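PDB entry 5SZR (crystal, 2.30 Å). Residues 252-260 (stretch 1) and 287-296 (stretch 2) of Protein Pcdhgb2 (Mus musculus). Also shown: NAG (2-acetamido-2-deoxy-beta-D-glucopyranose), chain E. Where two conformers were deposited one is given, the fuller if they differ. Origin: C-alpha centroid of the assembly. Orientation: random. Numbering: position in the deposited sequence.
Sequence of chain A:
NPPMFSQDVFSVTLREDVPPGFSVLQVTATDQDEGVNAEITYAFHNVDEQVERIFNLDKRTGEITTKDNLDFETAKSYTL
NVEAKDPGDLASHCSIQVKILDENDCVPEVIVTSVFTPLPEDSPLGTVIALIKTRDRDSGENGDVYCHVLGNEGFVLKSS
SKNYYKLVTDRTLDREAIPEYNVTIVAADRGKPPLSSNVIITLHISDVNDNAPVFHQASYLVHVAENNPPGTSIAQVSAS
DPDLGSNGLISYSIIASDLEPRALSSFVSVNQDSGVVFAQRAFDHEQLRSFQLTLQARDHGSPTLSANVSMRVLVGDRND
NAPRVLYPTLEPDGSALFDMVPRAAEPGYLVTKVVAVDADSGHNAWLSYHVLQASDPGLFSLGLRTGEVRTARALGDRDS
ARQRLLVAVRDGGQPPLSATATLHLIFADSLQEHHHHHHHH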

# COMPACT_ATOMS: atom_id res chain seq x y z
N TYR A 252 -4.62 0.50 18.39
CA TYR A 252 -3.47 0.67 19.27
C TYR A 252 -3.84 0.32 20.70
O TYR A 252 -4.98 0.54 21.14
CB TYR A 252 -2.94 2.10 19.21
CG TYR A 252 -2.65 2.58 17.81
CD1 TYR A 252 -1.48 2.21 17.15
CD2 TYR A 252 -3.56 3.37 17.12
CE1 TYR A 252 -1.22 2.63 15.86
CE2 TYR A 252 -3.31 3.80 15.84
CZ TYR A 252 -2.14 3.43 15.21
OH TYR A 252 -1.89 3.86 13.92
N SER A 253 -2.87 -0.21 21.44
CA SER A 253 -3.06 -0.58 22.83
C SER A 253 -1.73 -0.53 23.56
O SER A 253 -0.66 -0.43 22.94
CB SER A 253 -3.71 -1.96 22.96
OG SER A 253 -2.83 -2.98 22.52
N ILE A 254 -1.79 -0.62 24.89
CA ILE A 254 -0.61 -0.67 25.75
C ILE A 254 -0.55 -2.05 26.37
O ILE A 254 -1.50 -2.48 27.04
CB ILE A 254 -0.65 0.41 26.84
CG1 ILE A 254 -0.58 1.81 26.23
CG2 ILE A 254 0.48 0.21 27.83
CD1 ILE A 254 -0.60 2.92 27.27
N ILE A 255 0.57 -2.74 26.19
CA ILE A 255 0.69 -4.13 26.61
C ILE A 255 1.72 -4.35 27.72
O ILE A 255 1.63 -5.36 28.42
CB ILE A 255 1.01 -5.04 25.41
CG1 ILE A 255 2.31 -4.60 24.76
CG2 ILE A 255 -0.14 -5.02 24.42
CD1 ILE A 255 2.76 -5.49 23.64
N ALA A 256 2.68 -3.45 27.91
CA ALA A 256 3.70 -3.67 28.93
C ALA A 256 4.28 -2.33 29.37
O ALA A 256 4.18 -1.33 28.66
CB ALA A 256 4.81 -4.60 28.43
N SER A 257 4.90 -2.35 30.55
CA SER A 257 5.44 -1.15 31.18
C SER A 257 6.25 -1.56 32.40
O SER A 257 5.91 -2.54 33.08
CB SER A 257 4.32 -0.19 31.58
OG SER A 257 4.73 0.65 32.64
N ASP A 258 7.30 -0.80 32.69
CA ASP A 258 8.10 -1.05 33.88
C ASP A 258 7.43 -0.54 35.16
O ASP A 258 8.02 -0.67 36.23
CB ASP A 258 9.50 -0.43 33.75
CG ASP A 258 9.47 1.04 33.35
OD1 ASP A 258 8.36 1.62 33.25
OD2 ASP A 258 10.56 1.61 33.13
N LEU A 259 6.23 0.03 35.06
CA LEU A 259 5.47 0.42 36.23
C LEU A 259 4.82 -0.80 36.88
O LEU A 259 4.88 -1.92 36.37
CB LEU A 259 4.39 1.44 35.86
CG LEU A 259 4.83 2.74 35.19
CD1 LEU A 259 3.63 3.44 34.57
CD2 LEU A 259 5.54 3.65 36.17
N GLU A 260 4.17 -0.56 38.02
CA GLU A 260 3.34 -1.59 38.62
C GLU A 260 2.16 -1.88 37.70
O GLU A 260 1.48 -0.95 37.26
CB GLU A 260 2.83 -1.13 39.99
CG GLU A 260 3.91 -0.63 40.94
CD GLU A 260 4.77 -1.74 41.51
OE1 GLU A 260 4.40 -2.92 41.35
OE2 GLU A 260 5.81 -1.43 42.13
N GLN A 287 9.18 12.39 42.27
CA GLN A 287 8.89 11.00 42.57
C GLN A 287 9.41 10.06 41.49
O GLN A 287 10.02 9.03 41.81
CB GLN A 287 7.38 10.79 42.77
CG GLN A 287 6.85 11.36 44.08
CD GLN A 287 7.52 10.76 45.30
OE1 GLN A 287 7.69 9.55 45.39
NE2 GLN A 287 7.92 11.62 46.23
N LEU A 288 9.20 10.39 40.22
CA LEU A 288 9.62 9.52 39.13
C LEU A 288 10.08 10.36 37.95
O LEU A 288 9.34 11.22 37.46
CB LEU A 288 8.47 8.60 38.70
CG LEU A 288 8.76 7.56 37.61
CD1 LEU A 288 9.88 6.61 38.04
CD2 LEU A 288 7.49 6.79 37.30
N ARG A 289 11.31 10.11 37.49
CA ARG A 289 11.89 10.87 36.40
C ARG A 289 11.58 10.28 35.03
O ARG A 289 11.59 11.02 34.04
CB ARG A 289 13.41 10.97 36.58
CG ARG A 289 13.82 11.78 37.81
CD ARG A 289 15.11 11.25 38.42
NE ARG A 289 16.31 11.80 37.80
CZ ARG A 289 17.16 12.62 38.41
NH1 ARG A 289 16.94 12.98 39.67
NH2 ARG A 289 18.23 13.07 37.78
N SER A 290 11.28 8.98 34.95
CA SER A 290 11.15 8.31 33.67
C SER A 290 10.44 6.98 33.86
O SER A 290 10.55 6.34 34.91
CB SER A 290 12.52 8.11 33.02
OG SER A 290 12.40 7.52 31.74
N PHE A 291 9.71 6.55 32.82
CA PHE A 291 9.14 5.21 32.80
C PHE A 291 9.07 4.71 31.37
O PHE A 291 9.05 5.49 30.41
CB PHE A 291 7.76 5.15 33.48
CG PHE A 291 6.74 6.07 32.87
CD1 PHE A 291 5.86 5.60 31.91
CD2 PHE A 291 6.63 7.38 33.29
CE1 PHE A 291 4.91 6.44 31.36
CE2 PHE A 291 5.68 8.23 32.75
CZ PHE A 291 4.82 7.76 31.78
N GLN A 292 9.03 3.39 31.23
CA GLN A 292 9.05 2.73 29.93
C GLN A 292 7.70 2.09 29.63
O GLN A 292 6.96 1.69 30.54
CB GLN A 292 10.16 1.68 29.87
CG GLN A 292 11.32 2.10 29.00
CD GLN A 292 12.55 1.24 29.20
OE1 GLN A 292 12.79 0.71 30.29
NE2 GLN A 292 13.35 1.09 28.15
N LEU A 293 7.41 1.97 28.34
CA LEU A 293 6.08 1.61 27.86
C LEU A 293 6.23 0.85 26.56
O LEU A 293 7.04 1.21 25.71
CB LEU A 293 5.24 2.88 27.66
CG LEU A 293 3.72 2.80 27.64
CD1 LEU A 293 3.22 2.39 29.02
CD2 LEU A 293 3.15 4.15 27.23
N THR A 294 5.43 -0.21 26.39
CA THR A 294 5.41 -0.97 25.14
C THR A 294 4.00 -0.94 24.57
O THR A 294 3.06 -1.48 25.17
CB THR A 294 5.87 -2.42 25.36
OG1 THR A 294 7.27 -2.43 25.66
CG2 THR A 294 5.63 -3.23 24.09
N LEU A 295 3.85 -0.31 23.41
CA LEU A 295 2.57 -0.23 22.72
C LEU A 295 2.52 -1.25 21.57
O LEU A 295 3.55 -1.73 21.10
CB LEU A 295 2.32 1.18 22.18
CG LEU A 295 2.32 2.30 23.21
CD1 LEU A 295 3.70 2.92 23.34
CD2 LEU A 295 1.28 3.36 22.88
N GLN A 296 1.30 -1.56 21.14
CA GLN A 296 1.09 -2.55 20.09
C GLN A 296 0.09 -2.01 19.07
O GLN A 296 -0.94 -1.45 19.45
CB GLN A 296 0.59 -3.88 20.66
CG GLN A 296 0.20 -4.88 19.58
CD GLN A 296 -0.27 -6.20 20.13
OE1 GLN A 296 0.53 -7.12 20.34
NE2 GLN A 296 -1.57 -6.32 20.38
C1 NAG E . 4.05 -8.06 20.59
C2 NAG E . 3.90 -9.35 19.81
C3 NAG E . 2.61 -10.05 20.23
C4 NAG E . 2.56 -10.22 21.74
C5 NAG E . 2.87 -8.89 22.45
C6 NAG E . 3.02 -9.01 23.95
C7 NAG E . 5.02 -9.21 17.63
C8 NAG E . 4.86 -8.92 16.17
N2 NAG E . 3.91 -9.10 18.37
O3 NAG E . 2.50 -11.32 19.58
O4 NAG E . 1.27 -10.67 22.14
O5 NAG E . 4.10 -8.35 21.96
O6 NAG E . 2.53 -10.25 24.43
O7 NAG E . 6.09 -9.54 18.11

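Two antiparallel strands, 252-257 and 290-296, pair edge to edge, and a bulge midway decides which side chains meet. At one end Ser253 and Gln296 form a closed hydrogen-bonded pair: Ser253 N donates to Gln296 O (3.0 Å) and Gln296 N to Ser253 O (2.9 Å). The register then slips by one residue. Thr294 O accepts from Ile255 N (3.0 Å) and, weakly, from Ala256 N (3.4 Å), so one carbonyl serves two successive amides. Thr294 N returns a bond to Ala256 O (2.8 Å), and the ladder resumes.

The bulge sets the packing. Ile255, the extra residue, starts sideways, yet its end leans back to the partner strand: CG1 lies 3.7 Å from Thr294 CG2, and CG2 lies 4.0 Å from Gln296 CB. It therefore bridges two neighbours on the face carrying Thr294 and Gln296. Ile255 CD1 also reaches the sugar, 3.5 Å from NAG C6. Beside it, Ala256 CB lies 3.9 Å from Thr294 CB.

On the other face, Ile254 packs against two leucines of the partner strand, Leu293 and Leu295: Ile254 CG2 comes within 3.7 Å of Leu293 CD1, Ile254 CD1 within 3.9 Å of Leu293 CD2, and Ile254 CG1 within 4.1 Å of Leu295 CD2. Leu293 CD1 also lies 3.8 Å from Ser257 CB, so a single methyl touches both Ile254 and Ser257.

At the end of the strand and just past it, polar groups link the two stretches. Asp258 OD1 accepts from Gln292 N (2.8 Å), a side chain taking the place of a backbone carbonyl. Ser257 OG donates weakly to Gln292 O (3.2 Å) and accepts from Leu259 N (2.9 Å), tying the turn to the strand. Leu259 also begins sideways, but its CD2 comes within 3.9 Å of Leu288 CD2 and 3.8 Å of Phe291 CB, an apolar closure beyond the last backbone pair.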